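Side-chain contacts in hypothetical protein Atu0741 (Agrobacterium tumefaciens str. C58, PDB 1ZHV), which is of unknown function but contains ACT-type domains, which in many other proteins bind amino acids or other small regulatory ligands: residues S84-S87 / G92-V95; S63-Q68 / N109-T114. One frame throughout, in Å; residues are numbered along the deposited sequence.

Interaction 1: residues S84-S87 / G92-V95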
# COMPACT_ATOMS: atom_id res chain seq x y z
N SER A 84 -3.98 13.28 2.91
CA SER A 84 -3.80 14.57 3.57
C SER A 84 -3.62 14.43 5.09
O SER A 84 -2.66 14.97 5.66
CB SER A 84 -4.98 15.50 3.28
OG SER A 84 -4.76 16.77 3.86
N PRO A 85 -4.53 13.71 5.77
CA PRO A 85 -4.36 13.57 7.22
C PRO A 85 -3.11 12.80 7.64
O PRO A 85 -2.61 12.96 8.75
CB PRO A 85 -5.65 12.89 7.67
CG PRO A 85 -6.13 12.18 6.43
CD PRO A 85 -5.81 13.15 5.33
N LEU A 86 -2.60 11.96 6.75
CA LEU A 86 -1.40 11.19 7.06
C LEU A 86 -0.13 12.01 6.83
O LEU A 86 0.71 12.14 7.72
CB LEU A 86 -1.37 9.91 6.21
CG LEU A 86 -2.56 8.96 6.39
CD1 LEU A 86 -2.39 7.73 5.51
CD2 LEU A 86 -2.68 8.57 7.87
N SER A 87 -0.01 12.57 5.63
CA SER A 87 1.17 13.36 5.27
C SER A 87 1.36 14.60 6.13
O SER A 87 2.50 14.96 6.45
CB SER A 87 1.10 13.76 3.80
OG SER A 87 1.16 12.61 2.97
N GLY A 92 4.55 8.65 6.44
CA GLY A 92 4.95 8.47 5.06
C GLY A 92 3.92 7.62 4.34
O GLY A 92 3.37 6.68 4.92
N ILE A 93 3.66 7.95 3.08
CA ILE A 93 2.69 7.21 2.29
C ILE A 93 3.26 6.68 0.98
O ILE A 93 4.19 7.25 0.41
CB ILE A 93 1.45 8.08 1.98
CG1 ILE A 93 1.84 9.33 1.17
CG2 ILE A 93 0.77 8.49 3.27
CD1 ILE A 93 1.82 9.13 -0.34
N PHE A 94 2.70 5.57 0.52
CA PHE A 94 3.12 4.92 -0.72
C PHE A 94 1.80 4.58 -1.40
O PHE A 94 1.04 3.74 -0.92
CB PHE A 94 3.92 3.66 -0.39
CG PHE A 94 4.61 3.04 -1.58
CD1 PHE A 94 3.90 2.28 -2.49
CD2 PHE A 94 5.98 3.23 -1.78
CE1 PHE A 94 4.54 1.71 -3.59
CE2 PHE A 94 6.62 2.67 -2.88
CZ PHE A 94 5.90 1.90 -3.78
N VAL A 95 1.52 5.23 -2.52
CA VAL A 95 0.27 5.02 -3.22
C VAL A 95 0.40 4.33 -4.56
O VAL A 95 1.27 4.66 -5.35
CB VAL A 95 -0.46 6.37 -3.47
CG1 VAL A 95 -1.76 6.14 -4.23
CG2 VAL A 95 -0.72 7.06 -2.14
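Ile-93 meets Leu-86 and Ser-87 just where the chain, having left helix 78-87 through a short loop, heads into strand 94-97. Gly-92 opens the incoming segment and brings it closest to the helix, its CA lying 6.2 Å from the CA of Ser-87. It contributes only backbone, and the meeting of side chains falls to the next residue.

Ile-93 points its beta carbon toward the helix and uses both of its branches. CG2 lodges in the bay that Leu-86 forms between CB and CD1, 3.9 Å from Leu-86 CB and equally far from Leu-86 CD1, while the two side chains pass at a slant. CG1 makes the closer approach to Ser-87, 3.8 Å from its OG, with CG2 only slightly farther from that oxygen. The first torsion sets CG1 between the backbone N and the carbonyl carbon (chi1 61°), toward the serine, and leaves CG2 anti to the carbonyl carbon, against the leucine. A beta-branched residue suits the place because one side chain can touch two successive helix residues.

Beyond it, Phe-94 joins the sheet by backbone hydrogen bonding to Leu-105, and Val-95 packs on Leu-104. That same Leu-104 also touches both Leu-86 and Ile-93, so strand 102-107 adjoins the contact. Leu-86, itself buried, reaches on to Leu-117 and Leu-118 of helix 111-120, a place that suits a branched, purely apolar side chain. Ser-87, at the exposed margin, directs its hydroxyl into a weak hydrogen bond with the carbonyl oxygen of Ile-83, one helical turn earlier.

No hydrogen bond spans the two segments. Their cohesion therefore rests on dispersion and the exclusion of water, and the serine oxygen meets Ile-93 only by van der Waals contact.

Interaction 2: residues S63-Q68 / N109-T114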
# COMPACT_ATOMS: atom_id res chain seq x y z
N SER A 63 2.53 -2.10 5.51
CA SER A 63 1.18 -2.65 5.60
C SER A 63 0.39 -2.03 4.45
O SER A 63 0.60 -0.86 4.11
CB SER A 63 0.53 -2.29 6.94
OG SER A 63 1.22 -2.89 8.02
N CYS A 64 -0.51 -2.81 3.87
CA CYS A 64 -1.29 -2.35 2.72
C CYS A 64 -2.80 -2.26 2.96
O CYS A 64 -3.38 -3.10 3.65
CB CYS A 64 -1.02 -3.29 1.54
SG CYS A 64 -1.70 -2.76 -0.04
N PHE A 65 -3.40 -1.22 2.39
CA PHE A 65 -4.84 -0.98 2.48
C PHE A 65 -5.41 -0.82 1.07
O PHE A 65 -4.77 -0.23 0.21
CB PHE A 65 -5.17 0.32 3.22
CG PHE A 65 -4.95 0.27 4.69
CD1 PHE A 65 -3.70 0.54 5.23
CD2 PHE A 65 -6.00 -0.03 5.55
CE1 PHE A 65 -3.50 0.52 6.61
CE2 PHE A 65 -5.81 -0.04 6.93
CZ PHE A 65 -4.56 0.23 7.46
N LYS A 66 -6.61 -1.33 0.86
CA LYS A 66 -7.27 -1.20 -0.42
C LYS A 66 -8.38 -0.16 -0.28
O LYS A 66 -9.12 -0.18 0.71
CB LYS A 66 -7.89 -2.53 -0.85
CG LYS A 66 -8.65 -2.46 -2.17
CD LYS A 66 -9.33 -3.78 -2.47
CE LYS A 66 -10.59 -3.94 -1.65
NZ LYS A 66 -11.64 -2.98 -2.10
N PHE A 67 -8.48 0.76 -1.24
CA PHE A 67 -9.57 1.74 -1.22
C PHE A 67 -10.75 0.90 -1.74
O PHE A 67 -10.68 0.34 -2.83
CB PHE A 67 -9.31 2.89 -2.19
CG PHE A 67 -8.35 3.94 -1.67
CD1 PHE A 67 -7.12 3.59 -1.14
CD2 PHE A 67 -8.67 5.29 -1.79
CE1 PHE A 67 -6.22 4.58 -0.73
CE2 PHE A 67 -7.78 6.28 -1.38
CZ PHE A 67 -6.55 5.92 -0.85
N GLN A 68 -11.82 0.83 -0.95
CA GLN A 68 -12.99 0.01 -1.27
C GLN A 68 -14.23 0.52 -2.02
O GLN A 68 -14.49 1.72 -2.13
CB GLN A 68 -13.50 -0.64 0.01
CG GLN A 68 -12.67 -1.76 0.54
CD GLN A 68 -13.27 -2.33 1.80
OE1 GLN A 68 -13.38 -1.64 2.81
NE2 GLN A 68 -13.67 -3.59 1.75
N ASN A 109 4.80 0.13 11.49
CA ASN A 109 4.91 0.76 12.80
C ASN A 109 4.01 1.99 12.90
O ASN A 109 3.79 2.51 13.99
CB ASN A 109 6.36 1.13 13.11
CG ASN A 109 6.98 2.04 12.06
OD1 ASN A 109 6.27 2.62 11.24
ND2 ASN A 109 8.29 2.18 12.10
N ASP A 110 3.49 2.44 11.76
CA ASP A 110 2.59 3.60 11.72
C ASP A 110 1.12 3.19 11.61
O ASP A 110 0.24 4.04 11.48
CB ASP A 110 2.91 4.51 10.52
CG ASP A 110 4.22 5.26 10.68
OD1 ASP A 110 4.50 5.71 11.80
OD2 ASP A 110 4.95 5.41 9.67
N LEU A 111 0.86 1.89 11.69
CA LEU A 111 -0.49 1.37 11.55
C LEU A 111 -1.51 1.93 12.55
O LEU A 111 -2.61 2.34 12.15
CB LEU A 111 -0.46 -0.16 11.63
CG LEU A 111 -1.66 -0.93 11.06
CD1 LEU A 111 -2.04 -0.36 9.70
CD2 LEU A 111 -1.31 -2.41 10.94
N GLU A 112 -1.15 1.96 13.82
CA GLU A 112 -2.06 2.46 14.85
C GLU A 112 -2.35 3.95 14.69
O GLU A 112 -3.49 4.39 14.81
CB GLU A 112 -1.48 2.18 16.24
CG GLU A 112 -1.28 0.69 16.52
CD GLU A 112 -2.58 -0.09 16.63
OE1 GLU A 112 -3.64 0.46 16.26
OE2 GLU A 112 -2.55 -1.26 17.08
N LYS A 113 -1.31 4.74 14.42
CA LYS A 113 -1.50 6.18 14.23
C LYS A 113 -2.30 6.43 12.95
O LYS A 113 -3.15 7.31 12.92
CB LYS A 113 -0.14 6.88 14.16
CG LYS A 113 0.63 6.82 15.47
CD LYS A 113 1.99 7.50 15.40
CE LYS A 113 2.99 6.74 14.54
NZ LYS A 113 4.37 7.28 14.71
N THR A 114 -2.03 5.65 11.92
CA THR A 114 -2.73 5.81 10.66
C THR A 114 -4.23 5.58 10.85
O THR A 114 -5.06 6.36 10.36
CB THR A 114 -2.19 4.82 9.60
OG1 THR A 114 -0.85 5.20 9.25
CG2 THR A 114 -3.07 4.81 8.36
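Leu-111, in the first turn of helix 111-120, reaches Phe-65 and Ser-63 of strand 57-67 with its two methyl groups, one for each. CD1 comes up to the edge of the phenyl ring, near its plane, 3.4 Å from CZ of Phe-65 and 3.5 Å from its CE1. The fit at this edge is tight for carbon against carbon. The leucine's beta carbon does not head straight for the strand; with CG anti to the backbone N (chi1 -160°), the branched end is carried nearer.

Phe-65 is buried, and its broad ring suits the space between sheet and helix: it also touches Ile-8, as Leu-111 does, so strand 5-8 shares in this apolar cluster. Two residues back on the same face of the strand, Ser-63 turns its small side chain toward the helix, and its OG lies 3.9 Å from CD2 of Leu-111. That is a van der Waals contact. The polar need of this buried hydroxyl is met by the hydroxyl of Ser-108, just beyond strand 102-107.

The helix start is itself well tied. The carbonyl oxygen of Asp-110 accepts two bonds, from the backbone N of Thr-114 and, at 2.7 Å, from Thr-114 OG1, which approaches from above the carbonyl plane, 48° out of it. With its hydroxyl spent on the helix, Thr-114 can face the apolar interior. On the outer side, Lys-113 NZ forms a long salt bridge with Asp-110 OD1, at 3.3 Å.

Strands and helices from 57 to 126 run beta-alpha-beta-beta-alpha-beta, as in ACT domains, and this contact packs the second helix of that unit on its first strand; here strand 5-8 is inserted beside that strand.

Interaction 1 is nested within the chain loop closed by interaction 2, and their centres lie about 10 Å apart. They meet directly where CD2 of Leu-86 packs 3.8 Å from CG2 of Thr-114, so the two helices of the ACT domain touch each other as well as the sheet. Interaction 1 joins the end of helix 78-87 to the residues leading into strand 94-97; interaction 2 sets the start of helix 111-120 against strand 57-67. Strand 102-107 lies between these strands and pairs antiparallel with both. Together the contacts contribute to the largely apolar packing between the helices and the sheet. With the function unknown, neither contact can be tied to an active site or ligand.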